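Local coordinates for glucose dehydrogenase (Serratia sp. FS14, PDB 7CDY), which is a calcium-binding beta-propeller protein of the glucose/sorbosone dehydrogenase family, at residues L119-F125 with A140-Q146; N145-T149 with P242-A246; G189-G195 with E207-P212. All blocks are in the same frame, centred on the assembly; numbering follows the deposited sequence.

Contact 1 of 3, residues L119-F125 with A140-Q146; sequences LSVGNHF and ALGENNQ
The shortest polar link is H124 ND1 to E143 OE1, 2.7 Å, a His-carboxylate hydrogen bond made by H124 (chi1 m) and E143 (chi1 39°, chi2 61°, both p); E143 OE1 also accepts N145 N at 2.9 Å, while W229 holds OE2. N144 is the second junction. Its N (2.9 Å) and ND2 (3.1 Å) both donate to H124 O, and its OD1 takes L119 N at 3.1 Å besides Q157. A weak bond, G142 N to F125 O at 3.3 Å, adds a backbone link. Two loops meet, one entering strand 129-131 and one leaving strand 137-140 of the same propeller sheet. E143-Q146 is a type I' turn, N144 at 63/15 and N145 at 73/22, closed by Q146 N to E143 O, 3.0 Å. H124 is also left-handed, 64/57, its CA 4.4 Å from that of N144. S120 OG accepts G122 N at 2.9 Å, an ST turn, and donates to N123 O at 2.8 Å; L119 and S120 form a classic bulge opposite A90. Water 1 joins L119 O (2.8 Å), N144 O (2.9 Å) and Q146 NE2 (2.7 Å). L119 CB packs 4.1 Å from Q146 CG. A side chain on G142 would strike H124 O.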
loop_
_atom_site.group_PDB
_atom_site.type_symbol
_atom_site.label_atom_id
_atom_site.label_comp_id
_atom_site.label_asym_id
_atom_site.label_seq_id
_atom_site.Cartn_x
_atom_site.Cartn_y
_atom_site.Cartn_z
ATOM N N LEU A 119 1.796 -18.523 -2.313
ATOM C CA LEU A 119 2.039 -18.888 -3.700
ATOM C C LEU A 119 3.109 -18.058 -4.395
ATOM O O LEU A 119 3.384 -18.305 -5.574
ATOM C CB LEU A 119 0.746 -18.791 -4.523
ATOM C CG LEU A 119 -0.403 -19.700 -4.073
ATOM C CD1 LEU A 119 -1.662 -19.418 -4.881
ATOM C CD2 LEU A 119 -0.026 -21.172 -4.192
ATOM N N SER A 120 3.707 -17.080 -3.723
ATOM C CA SER A 120 4.646 -16.188 -4.383
ATOM C C SER A 120 6.059 -16.755 -4.401
ATOM O O SER A 120 6.497 -17.417 -3.456
ATOM C CB SER A 120 4.684 -14.833 -3.669
ATOM O OG SER A 120 5.529 -13.927 -4.350
ATOM N N VAL A 121 6.783 -16.454 -5.479
ATOM C CA VAL A 121 8.227 -16.645 -5.546
ATOM C C VAL A 121 8.950 -15.311 -5.687
ATOM O O VAL A 121 10.100 -15.262 -6.140
ATOM C CB VAL A 121 8.649 -17.658 -6.627
ATOM C CG1 VAL A 121 8.009 -19.011 -6.353
ATOM C CG2 VAL A 121 8.273 -17.151 -8.008
ATOM N N GLY A 122 8.293 -14.221 -5.306
ATOM C CA GLY A 122 8.926 -12.919 -5.324
ATOM C C GLY A 122 8.046 -11.769 -5.775
ATOM O O GLY A 122 8.399 -10.607 -5.565
ATOM N N ASN A 123 6.902 -12.066 -6.386
ATOM C CA ASN A 123 6.056 -11.023 -6.950
ATOM C C ASN A 123 4.667 -10.968 -6.309
ATOM O O ASN A 123 4.147 -11.970 -5.804
ATOM C CB ASN A 123 5.919 -11.183 -8.477
ATOM C CG ASN A 123 7.212 -10.871 -9.207
ATOM O OD1 ASN A 123 7.649 -9.719 -9.256
ATOM N ND2 ASN A 123 7.840 -11.898 -9.765
ATOM N N HIS A 124 4.088 -9.765 -6.321
ATOM C CA HIS A 124 2.659 -9.519 -6.067
ATOM C C HIS A 124 2.236 -9.892 -4.644
ATOM O O HIS A 124 1.318 -10.689 -4.414
ATOM C CB HIS A 124 1.760 -10.183 -7.110
ATOM C CG HIS A 124 1.940 -9.639 -8.493
ATOM N ND1 HIS A 124 1.113 -10.000 -9.532
ATOM C CD2 HIS A 124 2.825 -8.750 -9.006
ATOM C CE1 HIS A 124 1.490 -9.376 -10.636
ATOM N NE2 HIS A 124 2.526 -8.609 -10.343
ATOM N N PHE A 125 2.917 -9.277 -3.676
ATOM C CA PHE A 125 2.517 -9.377 -2.283
ATOM C C PHE A 125 1.448 -8.361 -1.912
ATOM O O PHE A 125 0.756 -8.546 -0.905
ATOM C CB PHE A 125 3.749 -9.190 -1.389
ATOM C CG PHE A 125 4.753 -10.309 -1.510
ATOM C CD1 PHE A 125 4.518 -11.518 -0.867
ATOM C CD2 PHE A 125 5.905 -10.181 -2.287
ATOM C CE1 PHE A 125 5.410 -12.568 -0.972
ATOM C CE2 PHE A 125 6.801 -11.244 -2.406
ATOM C CZ PHE A 125 6.558 -12.428 -1.740
ATOM N N ALA A 140 -4.266 -4.861 1.880
ATOM C CA ALA A 140 -4.342 -5.066 0.434
ATOM C C ALA A 140 -3.363 -6.165 0.035
ATOM O O ALA A 140 -2.162 -6.058 0.306
ATOM C CB ALA A 140 -4.028 -3.760 -0.297
ATOM N N LEU A 141 -3.864 -7.207 -0.621
ATOM C CA LEU A 141 -3.066 -8.376 -0.974
ATOM C C LEU A 141 -3.020 -8.589 -2.479
ATOM O O LEU A 141 -4.063 -8.609 -3.143
ATOM C CB LEU A 141 -3.636 -9.630 -0.313
ATOM C CG LEU A 141 -3.696 -9.602 1.213
ATOM C CD1 LEU A 141 -4.470 -10.798 1.740
ATOM C CD2 LEU A 141 -2.289 -9.592 1.795
ATOM N N GLY A 142 -1.805 -8.773 -3.016
ATOM C CA GLY A 142 -1.661 -9.186 -4.395
ATOM C C GLY A 142 -1.986 -10.660 -4.573
ATOM O O GLY A 142 -2.197 -11.413 -3.623
ATOM N N GLU A 143 -2.037 -11.077 -5.837
ATOM C CA GLU A 143 -2.363 -12.499 -6.146
ATOM C C GLU A 143 -1.103 -13.360 -6.356
ATOM O O GLU A 143 -1.250 -14.422 -6.904
ATOM C CB GLU A 143 -3.387 -12.675 -7.287
ATOM C CG GLU A 143 -3.281 -11.730 -8.476
ATOM C CD GLU A 143 -1.997 -11.730 -9.296
ATOM O OE1 GLU A 143 -0.942 -11.627 -8.709
ATOM O OE2 GLU A 143 -2.096 -11.754 -10.512
ATOM N N ASN A 144 0.070 -12.893 -5.890
ATOM C CA ASN A 144 1.288 -13.700 -5.866
ATOM C C ASN A 144 1.758 -14.103 -7.264
ATOM O O ASN A 144 2.589 -15.024 -7.396
ATOM C CB ASN A 144 1.138 -14.970 -5.001
ATOM C CG ASN A 144 0.981 -14.710 -3.488
ATOM O OD1 ASN A 144 0.747 -15.668 -2.750
ATOM N ND2 ASN A 144 1.091 -13.467 -3.027
ATOM N N ASN A 145 1.233 -13.454 -8.305
ATOM C CA ASN A 145 1.514 -13.758 -9.707
ATOM C C ASN A 145 0.861 -15.051 -10.181
ATOM O O ASN A 145 1.309 -15.644 -11.163
ATOM C CB ASN A 145 3.009 -13.700 -10.078
ATOM C CG ASN A 145 3.234 -13.342 -11.529
ATOM O OD1 ASN A 145 2.369 -12.749 -12.184
ATOM N ND2 ASN A 145 4.392 -13.719 -12.049
ATOM N N GLN A 146 -0.194 -15.497 -9.509
ATOM C CA GLN A 146 -1.036 -16.600 -9.976
ATOM C C GLN A 146 -2.389 -15.981 -10.330
ATOM O O GLN A 146 -3.291 -15.898 -9.496
ATOM C CB GLN A 146 -1.144 -17.682 -8.910
ATOM C CG GLN A 146 0.205 -18.318 -8.582
ATOM C CD GLN A 146 0.780 -19.085 -9.763
ATOM O OE1 GLN A 146 0.041 -19.687 -10.544
ATOM N NE2 GLN A 146 2.099 -19.068 -9.899
HETATM O O HOH W 1 3.628 -17.595 -8.309
HETATM O O HOH W 2 5.662 -14.634 -7.482
HETATM O O HOH W 3 6.286 -14.936 -10.084
#

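Contact 2 of 3, residues N145-T149 with P242-A246; sequences NQRPT and PIPEA
From N145, left-handed at 73/22, the chain passes through an extended Q146 into a 3-10 segment that begins at R147 and continues beyond T149, with R147 at -53/-49 and P148 at -65/-20. Q146 O receives T149 N (3.1 Å) and T149 OG1 (2.7 Å, chi1 p). The partner is a type I beta turn from I243 to A246, with P244 at -59/-34 and E245 at -85/-9, closed by A246 N to I243 O at 3.1 Å. The backbones stay well apart, the nearest CA atoms being those of P148 and E245 at 7.5 Å, so side chains bridge the gap. R147, with chi1 to chi3 m, t, m and chi4 at -91°, sends its guanidinium to the E245 carboxylate in a two-pronged salt bridge: NE to OE2 at 2.8 Å and NH1 to OE1 at 3.0 Å. E245 meets it with chi1 m and chi2 p. P244 CD lies over one guanidinium face, P244 CG is 3.4 Å from R147 NH1, and I243 CG2 comes to 4.0 Å from R147 NE. P148 CG flanks E245 OE1 at 3.8 Å. This surface contact joins the long loop between strands 137-140 and 160-163 to the one between strands 216-219 and 259-261, linking two adjacent propeller sheets at their loops, with R147 also resting on W229.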
loop_
_atom_site.group_PDB
_atom_site.type_symbol
_atom_site.label_atom_id
_atom_site.label_comp_id
_atom_site.label_asym_id
_atom_site.label_seq_id
_atom_site.Cartn_x
_atom_site.Cartn_y
_atom_site.Cartn_z
ATOM N N ASN A 145 1.233 -13.454 -8.305
ATOM C CA ASN A 145 1.514 -13.758 -9.707
ATOM C C ASN A 145 0.861 -15.051 -10.181
ATOM O O ASN A 145 1.309 -15.644 -11.163
ATOM C CB ASN A 145 3.009 -13.700 -10.078
ATOM C CG ASN A 145 3.234 -13.342 -11.529
ATOM O OD1 ASN A 145 2.369 -12.749 -12.184
ATOM N ND2 ASN A 145 4.392 -13.719 -12.049
ATOM N N GLN A 146 -0.194 -15.497 -9.509
ATOM C CA GLN A 146 -1.036 -16.600 -9.976
ATOM C C GLN A 146 -2.389 -15.981 -10.330
ATOM O O GLN A 146 -3.291 -15.898 -9.496
ATOM C CB GLN A 146 -1.144 -17.682 -8.910
ATOM C CG GLN A 146 0.205 -18.318 -8.582
ATOM C CD GLN A 146 0.780 -19.085 -9.763
ATOM O OE1 GLN A 146 0.041 -19.687 -10.544
ATOM N NE2 GLN A 146 2.099 -19.068 -9.899
ATOM N N ARG A 147 -2.523 -15.543 -11.580
ATOM C CA ARG A 147 -3.621 -14.649 -11.959
ATOM C C ARG A 147 -5.012 -15.144 -11.572
ATOM O O ARG A 147 -5.781 -14.358 -10.991
ATOM C CB ARG A 147 -3.537 -14.282 -13.452
ATOM C CG ARG A 147 -2.261 -13.549 -13.886
ATOM C CD ARG A 147 -2.310 -13.158 -15.377
ATOM N NE ARG A 147 -2.552 -14.336 -16.201
ATOM C CZ ARG A 147 -1.586 -15.090 -16.715
ATOM N NH1 ARG A 147 -1.895 -16.176 -17.405
ATOM N NH2 ARG A 147 -0.312 -14.758 -16.544
ATOM N N PRO A 148 -5.410 -16.391 -11.863
ATOM C CA PRO A 148 -6.800 -16.791 -11.583
ATOM C C PRO A 148 -7.156 -16.807 -10.111
ATOM O O PRO A 148 -8.351 -16.759 -9.786
ATOM C CB PRO A 148 -6.898 -18.205 -12.180
ATOM C CG PRO A 148 -5.728 -18.344 -13.078
ATOM C CD PRO A 148 -4.654 -17.466 -12.525
ATOM N N THR A 149 -6.171 -16.866 -9.211
ATOM C CA THR A 149 -6.499 -16.989 -7.795
ATOM C C THR A 149 -7.186 -15.743 -7.241
ATOM O O THR A 149 -7.864 -15.837 -6.212
ATOM C CB THR A 149 -5.263 -17.351 -6.959
ATOM O OG1 THR A 149 -4.304 -16.281 -7.020
ATOM C CG2 THR A 149 -4.631 -18.649 -7.449
ATOM N N PRO A 242 -2.751 -10.830 -25.364
ATOM C CA PRO A 242 -3.734 -10.592 -24.299
ATOM C C PRO A 242 -3.447 -11.440 -23.068
ATOM O O PRO A 242 -2.878 -12.532 -23.147
ATOM C CB PRO A 242 -5.061 -11.013 -24.940
ATOM C CG PRO A 242 -4.818 -10.902 -26.420
ATOM C CD PRO A 242 -3.390 -11.265 -26.622
ATOM N N ILE A 243 -3.857 -10.920 -21.917
ATOM C CA ILE A 243 -3.893 -11.759 -20.714
ATOM C C ILE A 243 -4.787 -12.963 -21.003
ATOM O O ILE A 243 -5.923 -12.784 -21.481
ATOM C CB ILE A 243 -4.429 -10.937 -19.526
ATOM C CG1 ILE A 243 -3.431 -9.838 -19.113
ATOM C CG2 ILE A 243 -4.805 -11.837 -18.347
ATOM C CD1 ILE A 243 -2.092 -10.336 -18.568
ATOM N N PRO A 244 -4.322 -14.197 -20.768
ATOM C CA PRO A 244 -5.064 -15.375 -21.255
ATOM C C PRO A 244 -6.479 -15.495 -20.723
ATOM O O PRO A 244 -7.354 -15.993 -21.445
ATOM C CB PRO A 244 -4.189 -16.552 -20.798
ATOM C CG PRO A 244 -2.828 -15.984 -20.663
ATOM C CD PRO A 244 -3.010 -14.561 -20.212
ATOM N N GLU A 245 -6.725 -15.085 -19.482
ATOM C CA GLU A 245 -8.032 -15.218 -18.851
ATOM C C GLU A 245 -8.977 -14.069 -19.178
ATOM O O GLU A 245 -10.160 -14.143 -18.838
ATOM C CB GLU A 245 -7.871 -15.301 -17.326
ATOM C CG GLU A 245 -6.951 -16.418 -16.842
ATOM C CD GLU A 245 -5.483 -16.000 -16.778
ATOM O OE1 GLU A 245 -4.646 -16.847 -16.412
ATOM O OE2 GLU A 245 -5.159 -14.834 -17.112
ATOM N N ALA A 246 -8.488 -13.016 -19.824
ATOM C CA ALA A 246 -9.277 -11.798 -19.951
ATOM C C ALA A 246 -10.398 -11.976 -20.969
ATOM O O ALA A 246 -10.190 -12.496 -22.071
ATOM C CB ALA A 246 -8.389 -10.617 -20.336
#

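Contact 3 of 3, residues G189-G195 with E207-P212; sequences GHRNPQG and EHEHGP
Two carboxylate oxygens of one strand, E207 OE2 and E209 OE2, sit 2.6 Å apart, so one acid probably carries a proton. E209, chi1 p, takes H190 ND1 on OE2 and R191 N on OE1, each at 2.9 Å; water 4 bridges E209 OE1 and G189 O, 2.8 Å to each. H190 NE2 is held by S187, E207 OE1 by N219. The E209 side chain is about 5 Å from the calcium ion, whose site includes E217 and Y227. Strands 192-198 and 205-210 form an antiparallel hairpin of one propeller sheet; the axes of 192-195 and 207-210 approach to 4.4 Å, with 128° between their N-to-C directions. G195 and H208 are a hydrogen-bonded pair, H208 N to G195 O 3.0 Å; Q194 and G195 both face H208, a classic beta bulge. G195 CA lies over the H208 ring face in a CH-pi contact, 3.5 Å from the centroid, where a CB would collide with NE2, itself bound to G269 O. At the hairpin's open end, H210 N donates to N192 O (3.1 Å) and H210 NE2 to Q194 OE1 (2.7 Å). R191, t through chi3, gives NH1 to H210 O at 3.1 Å, with P212 CA over its guanidinium.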
loop_
_atom_site.group_PDB
_atom_site.type_symbol
_atom_site.label_atom_id
_atom_site.label_comp_id
_atom_site.label_asym_id
_atom_site.label_seq_id
_atom_site.Cartn_x
_atom_site.Cartn_y
_atom_site.Cartn_z
ATOM N N GLY A 189 -10.770 -9.916 -6.761
ATOM C CA GLY A 189 -10.448 -9.540 -8.128
ATOM C C GLY A 189 -9.464 -8.400 -8.261
ATOM O O GLY A 189 -9.578 -7.595 -9.197
ATOM N N HIS A 190 -8.487 -8.322 -7.359
ATOM C CA HIS A 190 -7.416 -7.339 -7.411
ATOM C C HIS A 190 -6.130 -8.001 -7.900
ATOM O O HIS A 190 -5.923 -9.203 -7.713
ATOM C CB HIS A 190 -7.203 -6.734 -6.016
ATOM C CG HIS A 190 -8.422 -6.059 -5.468
ATOM N ND1 HIS A 190 -8.905 -4.873 -5.980
ATOM C CD2 HIS A 190 -9.281 -6.417 -4.480
ATOM C CE1 HIS A 190 -9.995 -4.517 -5.317
ATOM N NE2 HIS A 190 -10.244 -5.438 -4.405
ATOM N N ARG A 191 -5.276 -7.205 -8.558
ATOM C CA ARG A 191 -4.023 -7.735 -9.093
ATOM C C ARG A 191 -2.845 -7.553 -8.131
ATOM O O ARG A 191 -2.448 -8.507 -7.455
ATOM C CB ARG A 191 -3.716 -7.153 -10.474
ATOM C CG ARG A 191 -2.516 -7.791 -11.138
ATOM C CD ARG A 191 -2.309 -7.217 -12.538
ATOM N NE ARG A 191 -1.076 -7.713 -13.140
ATOM C CZ ARG A 191 0.124 -7.218 -12.871
ATOM N NH1 ARG A 191 0.239 -6.179 -12.057
ATOM N NH2 ARG A 191 1.197 -7.743 -13.438
ATOM N N ASN A 192 -2.247 -6.360 -8.075
ATOM C CA ASN A 192 -1.178 -6.080 -7.120
ATOM C C ASN A 192 -1.345 -4.676 -6.572
ATOM O O ASN A 192 -0.841 -3.701 -7.148
ATOM C CB ASN A 192 0.216 -6.248 -7.718
ATOM C CG ASN A 192 1.269 -6.229 -6.646
ATOM O OD1 ASN A 192 1.010 -6.662 -5.524
ATOM N ND2 ASN A 192 2.454 -5.725 -6.970
ATOM N N PRO A 193 -2.055 -4.536 -5.452
ATOM C CA PRO A 193 -2.370 -3.200 -4.914
ATOM C C PRO A 193 -1.207 -2.632 -4.118
ATOM O O PRO A 193 -0.792 -3.207 -3.107
ATOM C CB PRO A 193 -3.586 -3.455 -4.013
ATOM C CG PRO A 193 -3.485 -4.918 -3.636
ATOM C CD PRO A 193 -2.756 -5.625 -4.746
ATOM N N GLN A 194 -0.708 -1.473 -4.554
ATOM C CA GLN A 194 0.325 -0.759 -3.818
ATOM C C GLN A 194 -0.142 0.633 -3.397
ATOM O O GLN A 194 0.683 1.498 -3.076
ATOM C CB GLN A 194 1.663 -0.760 -4.563
ATOM C CG GLN A 194 2.283 -2.172 -4.626
ATOM C CD GLN A 194 3.668 -2.217 -5.247
ATOM O OE1 GLN A 194 4.042 -1.348 -6.028
ATOM N NE2 GLN A 194 4.438 -3.241 -4.888
ATOM N N GLY A 195 -1.458 0.845 -3.321
ATOM C CA GLY A 195 -2.002 2.057 -2.747
ATOM C C GLY A 195 -3.257 1.745 -1.962
ATOM O O GLY A 195 -4.108 0.988 -2.444
ATOM N N GLU A 207 -8.311 2.542 -3.162
ATOM C CA GLU A 207 -7.248 1.587 -3.440
ATOM C C GLU A 207 -6.714 1.852 -4.837
ATOM O O GLU A 207 -7.447 2.329 -5.708
ATOM C CB GLU A 207 -7.792 0.148 -3.327
ATOM C CG GLU A 207 -6.838 -0.972 -3.716
ATOM C CD GLU A 207 -6.996 -1.446 -5.151
ATOM O OE1 GLU A 207 -7.659 -0.767 -5.965
ATOM O OE2 GLU A 207 -6.413 -2.508 -5.465
ATOM N N HIS A 208 -5.441 1.530 -5.064
ATOM C CA HIS A 208 -4.945 1.488 -6.437
ATOM C C HIS A 208 -4.063 0.264 -6.637
ATOM O O HIS A 208 -3.574 -0.341 -5.677
ATOM C CB HIS A 208 -4.352 2.825 -6.934
ATOM C CG HIS A 208 -3.046 3.213 -6.312
ATOM N ND1 HIS A 208 -1.928 2.407 -6.341
ATOM C CD2 HIS A 208 -2.661 4.371 -5.723
ATOM C CE1 HIS A 208 -0.920 3.042 -5.766
ATOM N NE2 HIS A 208 -1.335 4.238 -5.387
ATOM N N GLU A 209 -3.875 -0.114 -7.902
ATOM C CA GLU A 209 -3.149 -1.344 -8.188
ATOM C C GLU A 209 -2.502 -1.261 -9.560
ATOM O O GLU A 209 -2.979 -0.563 -10.456
ATOM C CB GLU A 209 -4.059 -2.581 -8.113
ATOM C CG GLU A 209 -5.298 -2.498 -8.994
ATOM C CD GLU A 209 -6.221 -3.674 -8.753
ATOM O OE1 GLU A 209 -6.218 -4.627 -9.555
ATOM O OE2 GLU A 209 -6.931 -3.675 -7.722
ATOM N N HIS A 210 -1.436 -2.037 -9.714
ATOM C CA HIS A 210 -0.751 -2.187 -10.988
ATOM C C HIS A 210 -1.568 -3.058 -11.924
ATOM O O HIS A 210 -2.079 -4.117 -11.527
ATOM C CB HIS A 210 0.583 -2.904 -10.775
ATOM C CG HIS A 210 1.582 -2.112 -9.999
ATOM N ND1 HIS A 210 2.466 -1.246 -10.604
ATOM C CD2 HIS A 210 1.847 -2.059 -8.671
ATOM C CE1 HIS A 210 3.226 -0.682 -9.677
ATOM N NE2 HIS A 210 2.867 -1.156 -8.497
ATOM N N GLY A 211 -1.675 -2.621 -13.176
ATOM C CA GLY A 211 -2.017 -3.519 -14.248
ATOM C C GLY A 211 -0.792 -4.250 -14.717
ATOM O O GLY A 211 0.317 -4.050 -14.209
ATOM N N PRO A 212 -0.978 -5.132 -15.695
ATOM C CA PRO A 212 0.170 -5.839 -16.282
ATOM C C PRO A 212 0.909 -4.929 -17.256
ATOM O O PRO A 212 1.496 -3.930 -16.827
ATOM C CB PRO A 212 -0.480 -7.058 -16.959
ATOM C CG PRO A 212 -1.859 -6.581 -17.333
ATOM C CD PRO A 212 -2.267 -5.564 -16.265
HETATM O O HOH W 4 -8.894 -5.072 -10.211
HETATM O O HOH W 5 -0.589 0.051 -7.030
#

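Contact 1 comes first along the chain; contact 2 starts on its last residues, N145 and Q146, and reaches forward to 242-246, spanning contact 3. Their centres lie about 11 Å (1 and 3), about 13 Å (1 and 2) and about 14 Å (2 and 3) apart. Contact 3 is a hairpin in the sheet of strands 192-198 to 259-261, whereas contact 1 belongs to loops of the preceding sheet. The two probably hydrogen-bond through E143 N and R191 O, 3.1 Å, and contact 2 touches contact 3 where I243 CD1 meets P212 CG at 4.0 Å. Contact 2 and the E143-R191 link connect the two sheets; contact 3 lies nearest the calcium ion, contact 2 farthest from the chain's centre.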